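Local coordinates for protein lectin (Cicer arietinum, PDB 3V6N) that agglutinates red blood cells, probably by binding sugars, and folds as a four-bladed hemopexin-type beta-propeller that carries calcium and sodium ions, at residues Leu28-Pro33 against Asn37-Tyr42; Asp69-Glu74 against Ile143-Asn148; Ala75-Phe78 against Cys83-Ile86; Arg125-Lys130 against Lys181-Tyr186. All blocks are in the same frame, centred on the assembly; numbering follows the deposited sequence.

Contact 1 of 4, residues Leu28-Pro33 against Asn37-Tyr42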
# COMPACT_ATOMS: atom_id res chain seq x y z
N LEU A 28 18.37 -6.84 -14.08
CA LEU A 28 19.32 -7.70 -13.41
C LEU A 28 20.64 -7.54 -14.11
O LEU A 28 20.74 -7.81 -15.32
CB LEU A 28 18.87 -9.17 -13.48
CG LEU A 28 19.90 -10.23 -13.02
CD1 LEU A 28 20.43 -9.94 -11.62
CD2 LEU A 28 19.29 -11.63 -13.09
N LEU A 29 21.65 -7.11 -13.36
CA LEU A 29 22.95 -6.80 -13.94
C LEU A 29 24.06 -7.74 -13.43
O LEU A 29 24.10 -8.05 -12.24
CB LEU A 29 23.33 -5.34 -13.63
CG LEU A 29 24.59 -4.74 -14.26
CD1 LEU A 29 24.41 -4.43 -15.74
CD2 LEU A 29 24.99 -3.49 -13.51
N ASP A 30 24.91 -8.21 -14.36
CA ASP A 30 26.24 -8.72 -14.02
C ASP A 30 27.12 -7.49 -13.98
O ASP A 30 27.45 -6.93 -15.00
CB ASP A 30 26.76 -9.68 -15.10
CG ASP A 30 28.14 -10.26 -14.77
OD1 ASP A 30 28.98 -9.62 -14.08
OD2 ASP A 30 28.40 -11.39 -15.21
N TYR A 31 27.49 -7.06 -12.78
CA TYR A 31 28.11 -5.73 -12.66
C TYR A 31 29.63 -5.74 -12.74
O TYR A 31 30.25 -4.68 -12.66
CB TYR A 31 27.59 -5.00 -11.41
CG TYR A 31 27.96 -5.63 -10.09
CD1 TYR A 31 27.15 -6.62 -9.51
CD2 TYR A 31 29.11 -5.23 -9.41
CE1 TYR A 31 27.49 -7.19 -8.31
CE2 TYR A 31 29.45 -5.79 -8.21
CZ TYR A 31 28.64 -6.76 -7.65
OH TYR A 31 28.98 -7.30 -6.44
N ALA A 32 30.22 -6.92 -12.94
CA ALA A 32 31.65 -7.09 -13.26
C ALA A 32 32.62 -6.15 -12.49
O ALA A 32 33.24 -5.25 -13.08
CB ALA A 32 31.86 -6.97 -14.76
N PRO A 33 32.73 -6.35 -11.17
CA PRO A 33 33.62 -5.54 -10.32
C PRO A 33 35.12 -5.64 -10.66
O PRO A 33 35.89 -4.73 -10.31
CB PRO A 33 33.35 -6.08 -8.91
CG PRO A 33 32.85 -7.48 -9.13
CD PRO A 33 32.01 -7.37 -10.38
N ASN A 37 33.57 -6.79 -18.55
CA ASN A 37 32.45 -7.48 -19.20
C ASN A 37 31.12 -7.43 -18.43
O ASN A 37 30.47 -8.46 -18.23
CB ASN A 37 32.83 -8.93 -19.52
CG ASN A 37 33.98 -9.02 -20.49
OD1 ASN A 37 35.08 -9.42 -20.11
ND2 ASN A 37 33.75 -8.62 -21.74
N ASP A 38 30.70 -6.24 -18.03
CA ASP A 38 29.36 -6.05 -17.45
C ASP A 38 28.31 -6.35 -18.50
O ASP A 38 28.51 -6.11 -19.68
CB ASP A 38 29.18 -4.62 -16.93
CG ASP A 38 29.36 -3.58 -18.01
OD1 ASP A 38 30.41 -3.57 -18.66
OD2 ASP A 38 28.45 -2.77 -18.21
N LYS A 39 27.18 -6.92 -18.07
CA LYS A 39 26.10 -7.25 -18.99
C LYS A 39 24.75 -7.33 -18.31
O LYS A 39 24.63 -7.80 -17.17
CB LYS A 39 26.39 -8.54 -19.77
CG LYS A 39 26.84 -9.73 -18.94
CD LYS A 39 26.76 -11.02 -19.76
CE LYS A 39 27.32 -12.20 -18.98
NZ LYS A 39 26.58 -13.48 -19.22
N VAL A 40 23.73 -6.87 -19.03
CA VAL A 40 22.35 -6.92 -18.57
C VAL A 40 21.87 -8.34 -18.79
O VAL A 40 21.80 -8.81 -19.93
CB VAL A 40 21.47 -5.93 -19.36
CG1 VAL A 40 19.99 -6.14 -19.03
CG2 VAL A 40 21.91 -4.50 -19.07
N LEU A 41 21.56 -9.04 -17.70
CA LEU A 41 21.15 -10.43 -17.78
C LEU A 41 19.64 -10.60 -17.92
O LEU A 41 19.16 -11.67 -18.31
CB LEU A 41 21.63 -11.20 -16.56
CG LEU A 41 23.13 -11.31 -16.31
CD1 LEU A 41 23.32 -11.99 -14.97
CD2 LEU A 41 23.82 -12.10 -17.43
N TYR A 42 18.89 -9.57 -17.57
CA TYR A 42 17.43 -9.63 -17.64
C TYR A 42 16.86 -8.23 -17.54
O TYR A 42 17.31 -7.42 -16.73
CB TYR A 42 16.86 -10.51 -16.51
CG TYR A 42 15.41 -10.86 -16.69
CD1 TYR A 42 15.03 -11.94 -17.50
CD2 TYR A 42 14.41 -10.14 -16.04
CE1 TYR A 42 13.70 -12.28 -17.67
CE2 TYR A 42 13.07 -10.47 -16.20
CZ TYR A 42 12.72 -11.54 -17.02
OH TYR A 42 11.40 -11.89 -17.18
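Leu28 faces both Leu41 and Tyr42 across a classic beta bulge, in the antiparallel hairpin that pairs strand 25-30 with strand 39-41 in one propeller blade. Packing is tight around Leu28. Its N donates to Tyr42 O at 2.9 Å, nearly straight at 169°, while its O takes the N-H of Leu41 at 2.8 Å and a weak second one from Tyr42. Leu28 CB lies 3.9 Å from Tyr42 CB, but beyond CB the exposed Tyr42 ring turns outward. Leu28 CG leans on Leu41 CB; Glu17 and Tyr19 of the neighbouring strand close in on the same leucine. Leu29 turns to the other face, where CD1 reaches toward Val40 CG2, backed by Leu20. A second open side begins at Asp30 and Lys39. Their backbones exchange two hydrogen bonds, but their side chains meet through carbon, Asp30 CB against Lys39 CG at 3.8 Å. The charged atoms Asp30 OD2 and Lys39 NZ stay 4.9 Å apart. Asp38 is anchored on Ser219 through OD2. With CG anti to the backbone N (chi1 -179°), Asp30 swings its carboxylate along its own chain, where OD1 accepts the N-H of Ala32 at 3.2 Å in an Asx turn.

Contact 2 of 4, residues Asp69-Glu74 against Ile143-Asn148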
# COMPACT_ATOMS: atom_id res chain seq x y z
N ASP A 69 19.51 -6.69 0.51
CA ASP A 69 19.74 -8.11 0.73
C ASP A 69 19.81 -8.39 2.22
O ASP A 69 20.31 -7.57 3.01
CB ASP A 69 21.08 -8.50 0.09
CG ASP A 69 21.29 -10.01 0.05
OD1 ASP A 69 20.35 -10.75 -0.36
OD2 ASP A 69 22.41 -10.45 0.42
N THR A 70 19.27 -9.53 2.64
CA THR A 70 19.43 -9.94 4.02
C THR A 70 20.38 -11.14 4.06
O THR A 70 21.58 -10.97 4.23
CB THR A 70 18.09 -10.22 4.76
OG1 THR A 70 17.33 -11.20 4.05
CG2 THR A 70 17.29 -8.94 4.90
N GLU A 71 19.83 -12.34 3.90
CA GLU A 71 20.58 -13.58 3.84
C GLU A 71 19.81 -14.53 2.94
O GLU A 71 18.60 -14.38 2.74
CB GLU A 71 20.77 -14.20 5.23
CG GLU A 71 21.80 -13.49 6.13
CD GLU A 71 23.22 -14.03 5.98
OE1 GLU A 71 23.42 -14.99 5.21
OE2 GLU A 71 24.13 -13.52 6.66
N TYR A 72 20.52 -15.53 2.43
CA TYR A 72 19.97 -16.48 1.49
C TYR A 72 19.42 -15.74 0.29
O TYR A 72 20.12 -14.91 -0.31
CB TYR A 72 18.94 -17.39 2.16
CG TYR A 72 19.58 -18.15 3.29
CD1 TYR A 72 19.37 -17.78 4.62
CD2 TYR A 72 20.45 -19.21 3.02
CE1 TYR A 72 19.99 -18.46 5.65
CE2 TYR A 72 21.07 -19.90 4.04
CZ TYR A 72 20.84 -19.53 5.36
OH TYR A 72 21.46 -20.23 6.37
N ASN A 73 18.17 -16.00 -0.04
CA ASN A 73 17.58 -15.35 -1.19
C ASN A 73 16.48 -14.39 -0.77
O ASN A 73 15.49 -14.25 -1.47
CB ASN A 73 17.03 -16.41 -2.15
CG ASN A 73 18.11 -17.32 -2.69
OD1 ASN A 73 19.22 -16.87 -2.97
ND2 ASN A 73 17.79 -18.60 -2.86
N GLU A 74 16.64 -13.76 0.38
CA GLU A 74 15.59 -12.89 0.89
C GLU A 74 16.04 -11.44 0.94
O GLU A 74 17.17 -11.16 1.32
CB GLU A 74 15.08 -13.38 2.24
CG GLU A 74 14.55 -14.82 2.19
CD GLU A 74 14.22 -15.38 3.56
OE1 GLU A 74 14.14 -14.61 4.53
OE2 GLU A 74 14.03 -16.61 3.67
N ILE A 143 21.12 -0.76 11.74
CA ILE A 143 20.21 -1.71 12.40
C ILE A 143 20.70 -3.14 12.28
O ILE A 143 21.55 -3.44 11.44
CB ILE A 143 18.76 -1.65 11.84
CG1 ILE A 143 18.69 -2.25 10.42
CG2 ILE A 143 18.25 -0.22 11.87
CD1 ILE A 143 17.32 -2.71 9.98
N ASP A 144 20.16 -4.00 13.13
CA ASP A 144 20.36 -5.44 13.01
C ASP A 144 18.99 -5.96 12.59
O ASP A 144 18.02 -5.84 13.36
CB ASP A 144 20.80 -6.03 14.36
CG ASP A 144 21.00 -7.55 14.33
OD1 ASP A 144 20.19 -8.28 13.73
OD2 ASP A 144 21.97 -8.02 14.93
N TYR A 145 18.89 -6.51 11.39
CA TYR A 145 17.58 -6.99 10.90
C TYR A 145 17.10 -8.29 11.60
O TYR A 145 15.91 -8.54 11.67
CB TYR A 145 17.54 -7.10 9.36
CG TYR A 145 18.24 -8.34 8.82
CD1 TYR A 145 19.53 -8.27 8.29
CD2 TYR A 145 17.60 -9.59 8.89
CE1 TYR A 145 20.17 -9.41 7.83
CE2 TYR A 145 18.24 -10.73 8.44
CZ TYR A 145 19.51 -10.64 7.91
OH TYR A 145 20.12 -11.80 7.46
N LEU A 146 18.02 -9.10 12.13
CA LEU A 146 17.64 -10.36 12.79
C LEU A 146 16.99 -10.11 14.16
O LEU A 146 15.93 -10.66 14.47
CB LEU A 146 18.84 -11.31 12.94
CG LEU A 146 18.61 -12.82 13.12
CD1 LEU A 146 18.13 -13.48 11.82
CD2 LEU A 146 19.88 -13.54 13.59
N THR A 147 17.60 -9.25 14.96
CA THR A 147 17.05 -8.96 16.29
C THR A 147 16.11 -7.75 16.28
O THR A 147 15.48 -7.45 17.29
CB THR A 147 18.17 -8.74 17.31
OG1 THR A 147 18.91 -7.58 16.94
CG2 THR A 147 19.12 -9.94 17.32
N ASN A 148 16.03 -7.07 15.14
CA ASN A 148 15.14 -5.92 14.96
C ASN A 148 15.52 -4.76 15.92
O ASN A 148 14.69 -4.23 16.66
CB ASN A 148 13.69 -6.37 15.12
CG ASN A 148 12.71 -5.46 14.43
OD1 ASN A 148 12.88 -5.11 13.27
ND2 ASN A 148 11.65 -5.08 15.13
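The phenol ring of Tyr145 carries Thr70 on one face: Thr70 CB stands 3.5 Å above the ring plane, displaced from the middle toward the rim on the hydroxyl side. The line from Thr70 CB to the centroid of the Tyr145 ring is 3.8 Å long and tilts 22° from the normal, a CH-pi contact. Thr70 CG2 stands over the middle of the same face, 4.1 Å from Tyr145 CG. Glu71 is modelled at the hydroxyl edge of the ring, but its aliphatic part comes too close to the oxygen there, and this approach is doubtful. The contact joins two blades of the hemopexin-type propeller, bringing the turn between strands 66-69 and 74-79 against the residues that follow strand 139-144. The turn that carries Tyr145 is held by Asp144 OD1, which accepts the N-H of Thr147 in an Asx motif. The opposing turn is likewise tied from within. Thr70 OG1 sits between the backbone N and the carbonyl carbon (chi1 56°), a rotation that brings it 2.7 Å from Glu74 O, to which it donates from above the carbonyl plane. The N-H of Thr70 goes to the same oxygen, so Glu74 O is gripped twice and the polar branch of the threonine is satisfied, leaving CB and CG2 for the ring. Glu71 forms a salt bridge with Arg125, whose NE also donates to the carbonyl oxygen of Thr70.

Contact 3 of 4, residues Ala75-Phe78 against Cys83-Ile86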
# COMPACT_ATOMS: atom_id res chain seq x y z
N ALA A 75 15.15 -10.52 0.55
CA ALA A 75 15.43 -9.08 0.58
C ALA A 75 14.26 -8.27 1.14
O ALA A 75 13.11 -8.68 1.01
CB ALA A 75 15.75 -8.60 -0.83
N PHE A 76 14.56 -7.14 1.79
CA PHE A 76 13.53 -6.18 2.17
C PHE A 76 13.39 -5.22 1.01
O PHE A 76 14.38 -4.76 0.44
CB PHE A 76 13.88 -5.41 3.46
CG PHE A 76 13.46 -6.12 4.74
CD1 PHE A 76 12.15 -6.06 5.20
CD2 PHE A 76 14.40 -6.85 5.48
CE1 PHE A 76 11.77 -6.73 6.36
CE2 PHE A 76 14.03 -7.52 6.64
CZ PHE A 76 12.71 -7.46 7.08
N ILE A 77 12.15 -4.94 0.64
CA ILE A 77 11.88 -3.96 -0.41
C ILE A 77 10.96 -2.90 0.20
O ILE A 77 10.24 -3.18 1.16
CB ILE A 77 11.28 -4.62 -1.69
CG1 ILE A 77 9.96 -5.32 -1.35
CG2 ILE A 77 12.30 -5.59 -2.33
CD1 ILE A 77 9.12 -5.71 -2.56
N PHE A 78 11.01 -1.67 -0.30
CA PHE A 78 10.19 -0.59 0.23
C PHE A 78 9.49 0.17 -0.88
O PHE A 78 9.97 0.21 -2.00
CB PHE A 78 11.05 0.42 1.01
CG PHE A 78 11.74 -0.15 2.21
CD1 PHE A 78 11.30 0.14 3.48
CD2 PHE A 78 12.84 -1.00 2.06
CE1 PHE A 78 11.95 -0.37 4.59
CE2 PHE A 78 13.50 -1.52 3.17
CZ PHE A 78 13.05 -1.20 4.43
N CYS A 83 6.76 -1.61 3.50
CA CYS A 83 7.84 -2.53 3.18
C CYS A 83 7.37 -3.99 3.19
O CYS A 83 6.29 -4.31 3.70
CB CYS A 83 9.01 -2.34 4.15
SG CYS A 83 8.59 -2.57 5.88
N ALA A 84 8.18 -4.86 2.61
CA ALA A 84 7.88 -6.29 2.61
C ALA A 84 9.19 -7.08 2.61
O ALA A 84 10.22 -6.59 2.14
CB ALA A 84 7.02 -6.67 1.40
N ARG A 85 9.14 -8.29 3.16
CA ARG A 85 10.26 -9.22 3.04
C ARG A 85 9.94 -10.23 1.93
O ARG A 85 8.91 -10.90 1.98
CB ARG A 85 10.52 -9.95 4.36
CG ARG A 85 11.83 -10.73 4.36
CD ARG A 85 11.73 -11.99 5.19
NE ARG A 85 11.64 -11.78 6.64
CZ ARG A 85 12.67 -11.69 7.49
NH1 ARG A 85 13.94 -11.73 7.06
NH2 ARG A 85 12.44 -11.53 8.80
N ILE A 86 10.80 -10.31 0.91
CA ILE A 86 10.52 -11.23 -0.19
C ILE A 86 11.60 -12.30 -0.40
O ILE A 86 12.77 -12.11 -0.05
CB ILE A 86 10.28 -10.52 -1.54
CG1 ILE A 86 11.51 -9.68 -1.97
CG2 ILE A 86 8.98 -9.71 -1.52
CD1 ILE A 86 11.53 -9.36 -3.45
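Ala75, Phe76, Ile77 and Phe78 pair in regular antiparallel order with Ile86, Arg85, Ala84 and Cys83, forming the central hairpin of a four-stranded propeller blade. Backbone hydrogen bonds come first: Ala75 and Ile86 exchange two, as do Ile77 and Ala84, and the straightest runs from Ile86 N to Ala75 O at 2.8 Å and 176°. Between these pairs, CA-H...O contacts fill in, including Phe76 CA to Ala84 O at 3.3 Å.

Apolar packing occupies the face of Ala75, Ile77, Ala84 and Ile86. The two isoleucine side chains meet at about a right angle, Ile77 CG2 touching Ile86 CD1 at 4.0 Å, while Ile77 CG1 rests near Ala84 CB.

Aromatic contacts mark the other face. Arg85 CB lies over one side of the Phe76 ring, toward its rim. The arginine chain then bends at chi2 and chi3 (-70° at the latter), bringing the guanidinium back until Phe76 CZ stands 4.2 Å above its centre; the two planes remain 42° apart. Phe68 and Met107 add to the packing around Phe76. Phe78 packs near Asp65, one of the calcium ligands, and so links this hairpin to the surroundings of the metal site. Cys83 CB lies over one face of the Phe78 ring, a CH-pi contact, 3.4 Å from Phe78 CD1, while Cys83 SG is oblique to that ring at 5.0 Å from its centroid.

Contact 4 of 4, residues Arg125-Lys130 against Lys181-Tyr186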
# COMPACT_ATOMS: atom_id res chain seq x y z
N ARG A 125 23.53 -3.68 2.77
CA ARG A 125 23.87 -4.74 3.72
C ARG A 125 25.34 -4.65 4.14
O ARG A 125 26.23 -4.65 3.29
CB ARG A 125 23.56 -6.11 3.08
CG ARG A 125 23.90 -7.33 3.90
CD ARG A 125 22.93 -7.55 5.05
NE ARG A 125 23.02 -8.94 5.50
CZ ARG A 125 23.82 -9.39 6.46
NH1 ARG A 125 24.65 -8.56 7.11
NH2 ARG A 125 23.81 -10.68 6.76
N SER A 126 25.58 -4.55 5.45
CA SER A 126 26.95 -4.58 6.00
C SER A 126 27.62 -5.95 5.85
O SER A 126 26.94 -6.96 5.67
CB SER A 126 26.93 -4.18 7.49
OG SER A 126 28.24 -4.19 8.05
N THR A 127 28.95 -5.98 5.93
CA THR A 127 29.67 -7.26 6.10
C THR A 127 29.57 -7.78 7.54
O THR A 127 29.74 -8.97 7.78
CB THR A 127 31.17 -7.15 5.74
OG1 THR A 127 31.74 -6.00 6.39
CG2 THR A 127 31.36 -7.02 4.23
N LYS A 128 29.27 -6.89 8.49
CA LYS A 128 29.25 -7.29 9.91
C LYS A 128 27.92 -7.89 10.33
O LYS A 128 26.87 -7.25 10.18
CB LYS A 128 29.62 -6.11 10.82
CG LYS A 128 29.65 -6.45 12.31
CD LYS A 128 29.84 -5.20 13.17
CE LYS A 128 29.63 -5.50 14.65
NZ LYS A 128 30.71 -6.36 15.24
N GLY A 129 27.97 -9.12 10.85
CA GLY A 129 26.79 -9.82 11.38
C GLY A 129 25.56 -9.67 10.51
O GLY A 129 25.60 -9.92 9.31
N LYS A 130 24.46 -9.23 11.13
CA LYS A 130 23.20 -9.05 10.41
C LYS A 130 22.89 -7.55 10.31
O LYS A 130 21.74 -7.14 10.42
CB LYS A 130 22.07 -9.78 11.14
CG LYS A 130 22.32 -11.28 11.37
CD LYS A 130 22.09 -12.07 10.10
CE LYS A 130 21.88 -13.56 10.35
NZ LYS A 130 23.18 -14.24 10.58
N LYS A 181 32.62 -7.96 -3.39
CA LYS A 181 33.97 -7.73 -2.87
C LYS A 181 33.85 -7.13 -1.47
O LYS A 181 33.22 -6.09 -1.29
CB LYS A 181 34.78 -6.80 -3.79
CG LYS A 181 34.91 -7.29 -5.23
CD LYS A 181 35.52 -8.70 -5.32
CE LYS A 181 35.54 -9.26 -6.74
NZ LYS A 181 36.42 -8.50 -7.69
N THR A 182 34.43 -7.83 -0.48
CA THR A 182 34.29 -7.47 0.94
C THR A 182 34.54 -5.99 1.23
O THR A 182 35.52 -5.42 0.77
CB THR A 182 35.22 -8.31 1.84
OG1 THR A 182 34.87 -9.69 1.71
CG2 THR A 182 35.09 -7.92 3.31
N ASN A 183 33.64 -5.39 1.99
CA ASN A 183 33.77 -4.02 2.50
C ASN A 183 33.74 -2.95 1.40
O ASN A 183 34.27 -1.86 1.59
CB ASN A 183 35.01 -3.88 3.40
CG ASN A 183 34.85 -4.57 4.75
OD1 ASN A 183 33.74 -4.76 5.26
ND2 ASN A 183 35.98 -4.93 5.35
N GLU A 184 33.13 -3.27 0.26
CA GLU A 184 32.83 -2.27 -0.76
C GLU A 184 31.33 -2.18 -0.99
O GLU A 184 30.59 -3.15 -0.80
CB GLU A 184 33.54 -2.56 -2.08
CG GLU A 184 35.03 -2.29 -2.04
CD GLU A 184 35.71 -2.40 -3.39
OE1 GLU A 184 35.04 -2.44 -4.46
OE2 GLU A 184 36.96 -2.44 -3.38
N ALA A 185 30.91 -0.99 -1.39
CA ALA A 185 29.52 -0.68 -1.64
C ALA A 185 29.46 0.40 -2.71
O ALA A 185 30.42 1.17 -2.88
CB ALA A 185 28.86 -0.22 -0.35
N TYR A 186 28.35 0.44 -3.42
CA TYR A 186 28.10 1.46 -4.42
C TYR A 186 26.99 2.39 -3.93
O TYR A 186 25.97 1.93 -3.40
CB TYR A 186 27.69 0.83 -5.75
CG TYR A 186 28.74 -0.06 -6.38
CD1 TYR A 186 29.63 0.43 -7.35
CD2 TYR A 186 28.85 -1.40 -6.02
CE1 TYR A 186 30.60 -0.39 -7.92
CE2 TYR A 186 29.82 -2.22 -6.59
CZ TYR A 186 30.68 -1.71 -7.55
OH TYR A 186 31.62 -2.54 -8.10
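Thr127 meets Asn183 with their CA atoms 6.3 Å apart, where the loop between strands 122-125 and 131-136 approaches the type II beta turn of Lys181 to Glu184. The contact bridges two blades of the propeller, each within a predicted hemopexin repeat, at the surface of the protein. One side-chain hydrogen bond carries it. Thr127 OG1 donates to Asn183 OD1 at 2.6 Å, approaching at a C=O...donor angle of 160° and tilted 16° from the carbonyl plane. The two side chains cross at about a right angle. At chi1 49° the hydroxyl of Thr127 is tucked over its own backbone, and the methyl carbon CG2 is the branch turned to the opposing turn, 3.6 Å from Asn183 N. Pro200 also touches Thr127. The loop of Thr127 is braced internally: Ser126 OG accepts the N-H of Lys128 at 2.9 Å in an ST turn, and Arg125 NH1 donates to Gly129 O at 2.8 Å, the oxygen lying close to the guanidinium plane. On the flank of the hydrogen bond between the blades, the methyl carbons Thr127 CG2 and Thr182 CG2 touch at 3.9 Å.

Overall arrangement
Contacts 1 and 3 each join neighbouring strands within a single blade, a different one in each case, whereas contacts 2 and 4 bridge loops of different blades. Contact 3 is buried and regularly paired, with apolar and aromatic side chains on its faces; contact 1, a bulged hairpin, is only partly buried and grades into charged residues. Contact 2 is buried but small and depends on a ring face, while contact 4 lies at the surface and rests on a polar bond. Arg125 couples contacts 2 and 4, whose segments alternate along the chain. Contact 3 is nested within the loop closed by contact 2, and Thr70 touches Phe76 between them. Tyr31 and Pro33 of contact 1 pack on Tyr186 of contact 4.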